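Local coordinates for hypothetical protein yiiX (Escherichia coli, PDB 2IF6) that is probably a hydrolase of the permuted papain-like amidase family, although its substrate and physiological role are not established, at residues Q19-A22 with I23-T27; A88-A91 with K92-G96; E150-G153 with K154-L158. All coordinates share one frame; numbering follows the deposited sequence.

Overall arrangement
The three contacts are local and lie in series along one chain of a permuted papain-like fold, and none touches another. Contact 1, within helix 20-27, and contact 3, where helix 142-152 ends, are on the same side of the chain's centre, about 16 Å apart between centres and about 7 Å at their nearest atoms; helix 142-152 itself joins them, since side chains of contact 1 rest on it. Contact 2, at the end of helix 81-91, is about 27 Å from contact 1 and about 30 Å from contact 3, centre to centre. Cys-112, His-33 and Glu-48 have the geometry of a Cys-His-Glu triad, consistent with the family, and Ile-23 of contact 1 comes close without contact.

Contact 1 (Q19-A22 with I23-T27); sequences QSKA and IQLAT
Gln-19 and Ile-23 run side by side, pointing the same way, with Gln-19 CG against Ile-23 CD1 at 3.6 Å. Gln-19 CG stands between its own N and carbonyl carbon (chi1 69°), and the chain then bends at chi2, which leaves CG against the isoleucine while the amide end leads off. On another side of the helix, Lys-21 and Gln-24 cross at about a right angle: Lys-21 CD passes 3.5 Å from Gln-24 OE1. The lysine reaches it through bends at chi2 and chi3, which also bring Lys-21 CE to 3.8 Å from Leu-25 CG.

These side chains are positioned by the two turns of the short alpha-helix 20-27, whose evidence is four successive i to i+4 backbone bonds. Ile-23 N donates to Gln-19 O at 3.0 Å and 168°, and Ala-26 N to Ala-22 O at 2.9 Å; Gln-24 N donates to Ser-20 O and Leu-25 N to Lys-21 O. Further along, Ile-23 O takes two donors, Thr-27 N and Thr-27 OG1; the hydroxyl approaches at 2.9 Å from above the plane of the Ile-23 carbonyl, 38° out of it.

Beyond this shell, Ser-20 OG is hydrogen-bonded to Ser-15 O and to Ser-32 OG, and Gln-24 NE2 to Asp-30 O, which ties the helix to the chain before and after it. Lys-21 and Ala-22 pack on Leu-143, Ala-22 also on Lys-147, and Leu-25 on Val-144, all of helix 142-152, so helix 20-27, set between strands 10-13 and 33-40 in the chain, lies against that later helix.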
loop_
_atom_site.group_PDB
_atom_site.type_symbol
_atom_site.label_atom_id
_atom_site.label_comp_id
_atom_site.label_asym_id
_atom_site.label_seq_id
_atom_site.Cartn_x
_atom_site.Cartn_y
_atom_site.Cartn_z
ATOM N N GLN A 19 -6.662 13.136 -1.882
ATOM C CA GLN A 19 -7.548 11.983 -1.714
ATOM C C GLN A 19 -7.403 11.274 -0.360
ATOM O O GLN A 19 -8.156 10.355 -0.072
ATOM C CB GLN A 19 -7.416 10.969 -2.857
ATOM C CG GLN A 19 -6.109 10.214 -2.923
ATOM C CD GLN A 19 -5.238 10.661 -4.085
ATOM O OE1 GLN A 19 -4.839 11.839 -4.176
ATOM N NE2 GLN A 19 -4.935 9.718 -4.994
ATOM N N SER A 20 -6.447 11.693 0.463
ATOM C CA SER A 20 -6.091 10.907 1.640
ATOM C C SER A 20 -7.261 10.718 2.610
ATOM O O SER A 20 -7.525 9.605 3.071
ATOM C CB SER A 20 -4.882 11.515 2.341
ATOM O OG SER A 20 -4.608 10.824 3.541
ATOM N N LYS A 21 -7.973 11.810 2.891
ATOM C CA LYS A 21 -9.117 11.768 3.777
ATOM C C LYS A 21 -10.256 10.880 3.275
ATOM O O LYS A 21 -10.827 10.084 4.026
ATOM C CB LYS A 21 -9.597 13.201 4.076
ATOM C CG LYS A 21 -10.643 13.247 5.160
ATOM C CD LYS A 21 -10.024 12.931 6.521
ATOM C CE LYS A 21 -10.880 11.907 7.236
ATOM N NZ LYS A 21 -10.780 12.040 8.718
ATOM N N ALA A 22 -10.591 11.001 1.999
ATOM C CA ALA A 22 -11.613 10.141 1.402
ATOM C C ALA A 22 -11.257 8.660 1.539
ATOM O O ALA A 22 -12.108 7.852 1.861
ATOM C CB ALA A 22 -11.802 10.508 -0.075
ATOM N N ILE A 23 -9.993 8.323 1.267
ATOM C CA ILE A 23 -9.514 6.959 1.408
ATOM C C ILE A 23 -9.684 6.477 2.859
ATOM O O ILE A 23 -10.257 5.429 3.093
ATOM C CB ILE A 23 -8.045 6.807 0.942
ATOM C CG1 ILE A 23 -7.960 6.905 -0.597
ATOM C CG2 ILE A 23 -7.494 5.460 1.364
ATOM C CD1 ILE A 23 -6.561 7.114 -1.107
ATOM N N GLN A 24 -9.229 7.266 3.819
ATOM C CA GLN A 24 -9.359 6.902 5.244
ATOM C C GLN A 24 -10.817 6.602 5.621
ATOM O O GLN A 24 -11.140 5.611 6.301
ATOM C CB GLN A 24 -8.839 8.048 6.102
ATOM C CG GLN A 24 -7.334 8.298 5.997
ATOM C CD GLN A 24 -6.913 9.385 6.948
ATOM O OE1 GLN A 24 -7.596 10.404 7.074
ATOM N NE2 GLN A 24 -5.820 9.169 7.651
ATOM N N LEU A 25 -11.716 7.441 5.130
ATOM C CA LEU A 25 -13.134 7.307 5.429
ATOM C C LEU A 25 -13.787 6.087 4.779
ATOM O O LEU A 25 -14.477 5.323 5.440
ATOM C CB LEU A 25 -13.837 8.571 4.961
ATOM C CG LEU A 25 -13.732 9.814 5.837
ATOM C CD1 LEU A 25 -14.415 10.916 5.057
ATOM C CD2 LEU A 25 -14.397 9.573 7.196
ATOM N N ALA A 26 -13.586 5.914 3.473
ATOM C CA ALA A 26 -14.135 4.785 2.739
ATOM C C ALA A 26 -13.631 3.422 3.267
ATOM O O ALA A 26 -14.312 2.384 3.135
ATOM C CB ALA A 26 -13.793 4.926 1.259
ATOM N N THR A 27 -12.414 3.413 3.808
ATOM C CA THR A 27 -11.800 2.105 4.129
ATOM C C THR A 27 -11.733 1.848 5.618
ATOM O O THR A 27 -11.184 0.791 6.038
ATOM C CB THR A 27 -10.374 1.977 3.599
ATOM O OG1 THR A 27 -9.531 2.910 4.292
ATOM C CG2 THR A 27 -10.309 2.167 2.062
#

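Contact 2 (A88-A91 with K92-G96); sequences AQTA and KRYLG
Thr-90 and Tyr-94 meet across the C-terminal end of helix 81-91, where i to i+3 bonding takes over from the alpha-helical pattern in this permuted papain-like fold.

The backbone bonds document the change. Lys-92 N makes two weak bonds, to Ala-88 O at 3.5 Å and to Gln-89 O at 3.3 Å, shared between the i+4 and i+3 acceptors. The next two are firmer and purely i+3: Arg-93 N to Thr-90 O at 3.0 Å and Tyr-94 N to Ala-91 O at 3.1 Å. In both the donor stands well above the carbonyl plane, by 51° and 49°.

Among apolar contacts, Thr-90 and Tyr-94 lie side by side, pointing the same way. With CG2 anti to the backbone N, Thr-90 presents its methyl to the ring, CG2 approaching Tyr-94 CE2 at 4.0 Å, while its hydroxyl bonds to Lys-86 O one turn back. The buried tyrosine reaches Val-115, Val-119 and Asn-122 of helix 112-124 and Phe-47 of strand 43-49, thereby joining the helix end to both.

Polar atoms also meet the ring at its edge: Thr-90 O and Ala-91 O both lie near the ring plane, with Thr-90 O 3.5 Å from Tyr-94 CD2.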
loop_
_atom_site.group_PDB
_atom_site.type_symbol
_atom_site.label_atom_id
_atom_site.label_comp_id
_atom_site.label_asym_id
_atom_site.label_seq_id
_atom_site.Cartn_x
_atom_site.Cartn_y
_atom_site.Cartn_z
ATOM N N ALA A 88 12.118 -9.087 -3.725
ATOM C CA ALA A 88 12.943 -8.082 -4.402
ATOM C C ALA A 88 12.920 -8.237 -5.934
ATOM O O ALA A 88 12.765 -7.245 -6.654
ATOM C CB ALA A 88 14.362 -8.113 -3.855
ATOM N N GLN A 89 13.074 -9.478 -6.413
ATOM C CA GLN A 89 13.077 -9.854 -7.842
ATOM C C GLN A 89 11.770 -9.514 -8.553
ATOM O O GLN A 89 11.741 -8.966 -9.659
ATOM C CB GLN A 89 13.293 -11.373 -7.937
ATOM C CG GLN A 89 13.660 -11.942 -9.305
ATOM C CD GLN A 89 14.054 -13.433 -9.248
ATOM O OE1 GLN A 89 13.420 -14.248 -8.548
ATOM N NE2 GLN A 89 15.091 -13.796 -10.010
ATOM N N THR A 90 10.677 -9.919 -7.925
ATOM C CA THR A 90 9.346 -9.648 -8.450
ATOM C C THR A 90 9.043 -8.169 -8.479
ATOM O O THR A 90 8.454 -7.694 -9.435
ATOM C CB THR A 90 8.287 -10.378 -7.604
ATOM O OG1 THR A 90 8.532 -11.776 -7.688
ATOM C CG2 THR A 90 6.873 -10.105 -8.116
ATOM N N ALA A 91 9.445 -7.436 -7.429
ATOM C CA ALA A 91 9.174 -6.003 -7.367
ATOM C C ALA A 91 9.701 -5.325 -8.636
ATOM O O ALA A 91 9.098 -4.365 -9.127
ATOM C CB ALA A 91 9.788 -5.383 -6.146
ATOM N N LYS A 92 10.823 -5.829 -9.157
ATOM C CA LYS A 92 11.472 -5.214 -10.327
ATOM C C LYS A 92 10.578 -5.162 -11.558
ATOM O O LYS A 92 10.714 -4.272 -12.366
ATOM C CB LYS A 92 12.762 -5.952 -10.690
ATOM C CG LYS A 92 13.873 -5.757 -9.692
ATOM C CD LYS A 92 15.136 -6.505 -10.145
ATOM C CE LYS A 92 16.267 -6.246 -9.146
ATOM N NZ LYS A 92 17.517 -7.053 -9.416
ATOM N N ARG A 93 9.664 -6.111 -11.686
ATOM C CA ARG A 93 8.787 -6.227 -12.854
ATOM C C ARG A 93 7.753 -5.102 -12.941
ATOM O O ARG A 93 7.184 -4.882 -13.994
ATOM C CB ARG A 93 8.077 -7.589 -12.868
ATOM C CG ARG A 93 9.024 -8.807 -12.737
ATOM C CD ARG A 93 8.263 -10.130 -12.576
ATOM N NE ARG A 93 7.201 -10.296 -13.569
ATOM C CZ ARG A 93 5.993 -10.796 -13.290
ATOM N NH1 ARG A 93 5.689 -11.182 -12.045
ATOM N NH2 ARG A 93 5.076 -10.905 -14.252
ATOM N N TYR A 94 7.523 -4.384 -11.839
ATOM C CA TYR A 94 6.497 -3.323 -11.782
ATOM C C TYR A 94 7.099 -1.911 -11.826
ATOM O O TYR A 94 6.361 -0.920 -11.915
ATOM C CB TYR A 94 5.648 -3.478 -10.500
ATOM C CG TYR A 94 4.893 -4.794 -10.445
ATOM C CD1 TYR A 94 3.586 -4.887 -10.906
ATOM C CD2 TYR A 94 5.495 -5.941 -9.938
ATOM C CE1 TYR A 94 2.889 -6.112 -10.857
ATOM C CE2 TYR A 94 4.829 -7.168 -9.916
ATOM C CZ TYR A 94 3.532 -7.246 -10.369
ATOM O OH TYR A 94 2.874 -8.459 -10.329
ATOM N N LEU A 95 8.431 -1.808 -11.762
ATOM C CA LEU A 95 9.066 -0.506 -11.728
ATOM C C LEU A 95 8.716 0.292 -12.974
ATOM O O LEU A 95 8.646 -0.263 -14.087
ATOM C CB LEU A 95 10.597 -0.629 -11.629
ATOM C CG LEU A 95 11.129 -1.120 -10.295
ATOM C CD1 LEU A 95 12.567 -1.586 -10.402
ATOM C CD2 LEU A 95 10.986 -0.013 -9.170
ATOM N N GLY A 96 8.472 1.580 -12.786
ATOM C CA GLY A 96 8.130 2.455 -13.899
ATOM C C GLY A 96 6.674 2.490 -14.318
ATOM O O GLY A 96 6.317 3.299 -15.162
#

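Contact 3 (E150-G153 with K154-L158); sequences ERYG and KNIPL
Tyr-152, held against Pro-157 by a CH-pi contact, and Gly-153 carry this contact, in which the chain leaves helix 142-152 and folds back over the ring of Tyr-152, the last residue of the helix. Pro-157 CD sits 3.4 Å from the centroid of the Tyr-152 ring and 15° off its normal, hence almost squarely above the middle of one face. Pro-157 CG leans toward one side of the ring, 3.6 Å from Tyr-152 CE1, and the two side chains cross at about a right angle. Arg-151 CG covers the opposite face, 3.8 Å above the ring plane, so the tyrosine is clamped between a proline methylene and the aliphatic part of its preceding neighbour.

The Tyr-152 ring is brought under the proline by chi1 -62°, with CG anti to the carbonyl carbon. Its stem is packed as well: Ile-156 CG1 rests on Tyr-152 CB at 3.8 Å, and Asn-155 O is 3.6 Å from that same Tyr-152 CB. At the far end, Tyr-152 OH is hydrogen-bonded to Ser-102 O, and the Tyr-152 side chain also touches Phe-103, which fastens the helix end to the loop containing both residues.

Gly-153 supplies the reversal. It is the first residue beyond the helix to depart from helical angles, and its positive phi (66°) is readily adopted by glycine. Asn-155 N closes the turn with a weak bond to Tyr-152 O, 3.1 Å long. Asn-155 and Pro-157 are then each the centre of an inverse gamma turn, and Ile-156 packs on Leu-134. Together these features define a surface helix exit through a type II' beta turn, Tyr-152 to Asn-155, followed by a proline-on-tyrosine CH-pi contact.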
loop_
_atom_site.group_PDB
_atom_site.type_symbol
_atom_site.label_atom_id
_atom_site.label_comp_id
_atom_site.label_asym_id
_atom_site.label_seq_id
_atom_site.Cartn_x
_atom_site.Cartn_y
_atom_site.Cartn_z
ATOM N N GLU A 150 -15.528 13.768 -8.498
ATOM C CA GLU A 150 -14.383 14.490 -9.055
ATOM C C GLU A 150 -13.542 13.597 -9.968
ATOM O O GLU A 150 -13.206 13.991 -11.081
ATOM C CB GLU A 150 -13.564 15.055 -7.895
ATOM C CG GLU A 150 -12.418 16.015 -8.230
ATOM C CD GLU A 150 -11.775 16.614 -6.942
ATOM O OE1 GLU A 150 -12.507 16.851 -5.923
ATOM O OE2 GLU A 150 -10.543 16.838 -6.951
ATOM N N ARG A 151 -13.247 12.376 -9.518
ATOM C CA ARG A 151 -12.381 11.483 -10.261
ATOM C C ARG A 151 -13.106 10.760 -11.406
ATOM O O ARG A 151 -12.562 10.653 -12.504
ATOM C CB ARG A 151 -11.706 10.481 -9.294
ATOM C CG ARG A 151 -10.975 9.288 -9.891
ATOM C CD ARG A 151 -9.826 9.681 -10.821
ATOM N NE ARG A 151 -9.003 10.764 -10.274
ATOM C CZ ARG A 151 -8.102 11.445 -10.980
ATOM N NH1 ARG A 151 -7.884 11.146 -12.258
ATOM N NH2 ARG A 151 -7.407 12.421 -10.399
ATOM N N TYR A 152 -14.299 10.259 -11.126
ATOM C CA TYR A 152 -15.009 9.366 -12.027
ATOM C C TYR A 152 -16.247 9.955 -12.701
ATOM O O TYR A 152 -16.734 9.355 -13.637
ATOM C CB TYR A 152 -15.476 8.110 -11.312
ATOM C CG TYR A 152 -14.386 7.230 -10.737
ATOM C CD1 TYR A 152 -13.563 6.470 -11.565
ATOM C CD2 TYR A 152 -14.234 7.110 -9.358
ATOM C CE1 TYR A 152 -12.578 5.622 -11.040
ATOM C CE2 TYR A 152 -13.270 6.280 -8.811
ATOM C CZ TYR A 152 -12.457 5.524 -9.650
ATOM O OH TYR A 152 -11.510 4.714 -9.083
ATOM N N GLY A 153 -16.777 11.069 -12.209
ATOM C CA GLY A 153 -18.021 11.587 -12.733
ATOM C C GLY A 153 -19.110 10.583 -12.397
ATOM O O GLY A 153 -19.197 10.122 -11.253
ATOM N N LYS A 154 -19.930 10.206 -13.385
ATOM C CA LYS A 154 -20.977 9.199 -13.155
ATOM C C LYS A 154 -20.468 7.776 -13.395
ATOM O O LYS A 154 -21.120 6.818 -12.985
ATOM C CB LYS A 154 -22.223 9.447 -14.033
ATOM C CG LYS A 154 -22.987 10.699 -13.697
ATOM C CD LYS A 154 -24.215 10.800 -14.604
ATOM C CE LYS A 154 -25.028 12.043 -14.309
ATOM N NZ LYS A 154 -25.834 12.470 -15.520
ATOM N N ASN A 155 -19.307 7.636 -14.034
ATOM C CA ASN A 155 -18.776 6.325 -14.370
ATOM C C ASN A 155 -17.919 5.726 -13.236
ATOM O O ASN A 155 -16.735 5.457 -13.410
ATOM C CB ASN A 155 -17.991 6.381 -15.690
ATOM C CG ASN A 155 -18.899 6.261 -16.923
ATOM O OD1 ASN A 155 -20.135 6.254 -16.809
ATOM N ND2 ASN A 155 -18.282 6.176 -18.124
ATOM N N ILE A 156 -18.528 5.551 -12.067
ATOM C CA ILE A 156 -17.836 4.918 -10.940
ATOM C C ILE A 156 -17.713 3.403 -11.183
ATOM O O ILE A 156 -18.709 2.725 -11.494
ATOM C CB ILE A 156 -18.528 5.261 -9.599
ATOM C CG1 ILE A 156 -18.515 6.780 -9.377
ATOM C CG2 ILE A 156 -17.820 4.566 -8.429
ATOM C CD1 ILE A 156 -19.534 7.249 -8.339
ATOM N N PRO A 157 -16.483 2.852 -11.096
ATOM C CA PRO A 157 -16.354 1.399 -11.322
ATOM C C PRO A 157 -16.696 0.599 -10.052
ATOM O O PRO A 157 -15.806 0.033 -9.392
ATOM C CB PRO A 157 -14.890 1.227 -11.697
ATOM C CG PRO A 157 -14.187 2.369 -11.043
ATOM C CD PRO A 157 -15.188 3.486 -10.809
ATOM N N LEU A 158 -17.991 0.525 -9.766
ATOM C CA LEU A 158 -18.524 -0.097 -8.554
ATOM C C LEU A 158 -18.181 -1.561 -8.385
ATOM O O LEU A 158 -18.093 -2.019 -7.246
ATOM C CB LEU A 158 -20.037 0.084 -8.485
ATOM C CG LEU A 158 -20.539 1.515 -8.198
ATOM C CD1 LEU A 158 -22.065 1.588 -8.178
ATOM C CD2 LEU A 158 -19.983 2.054 -6.898
#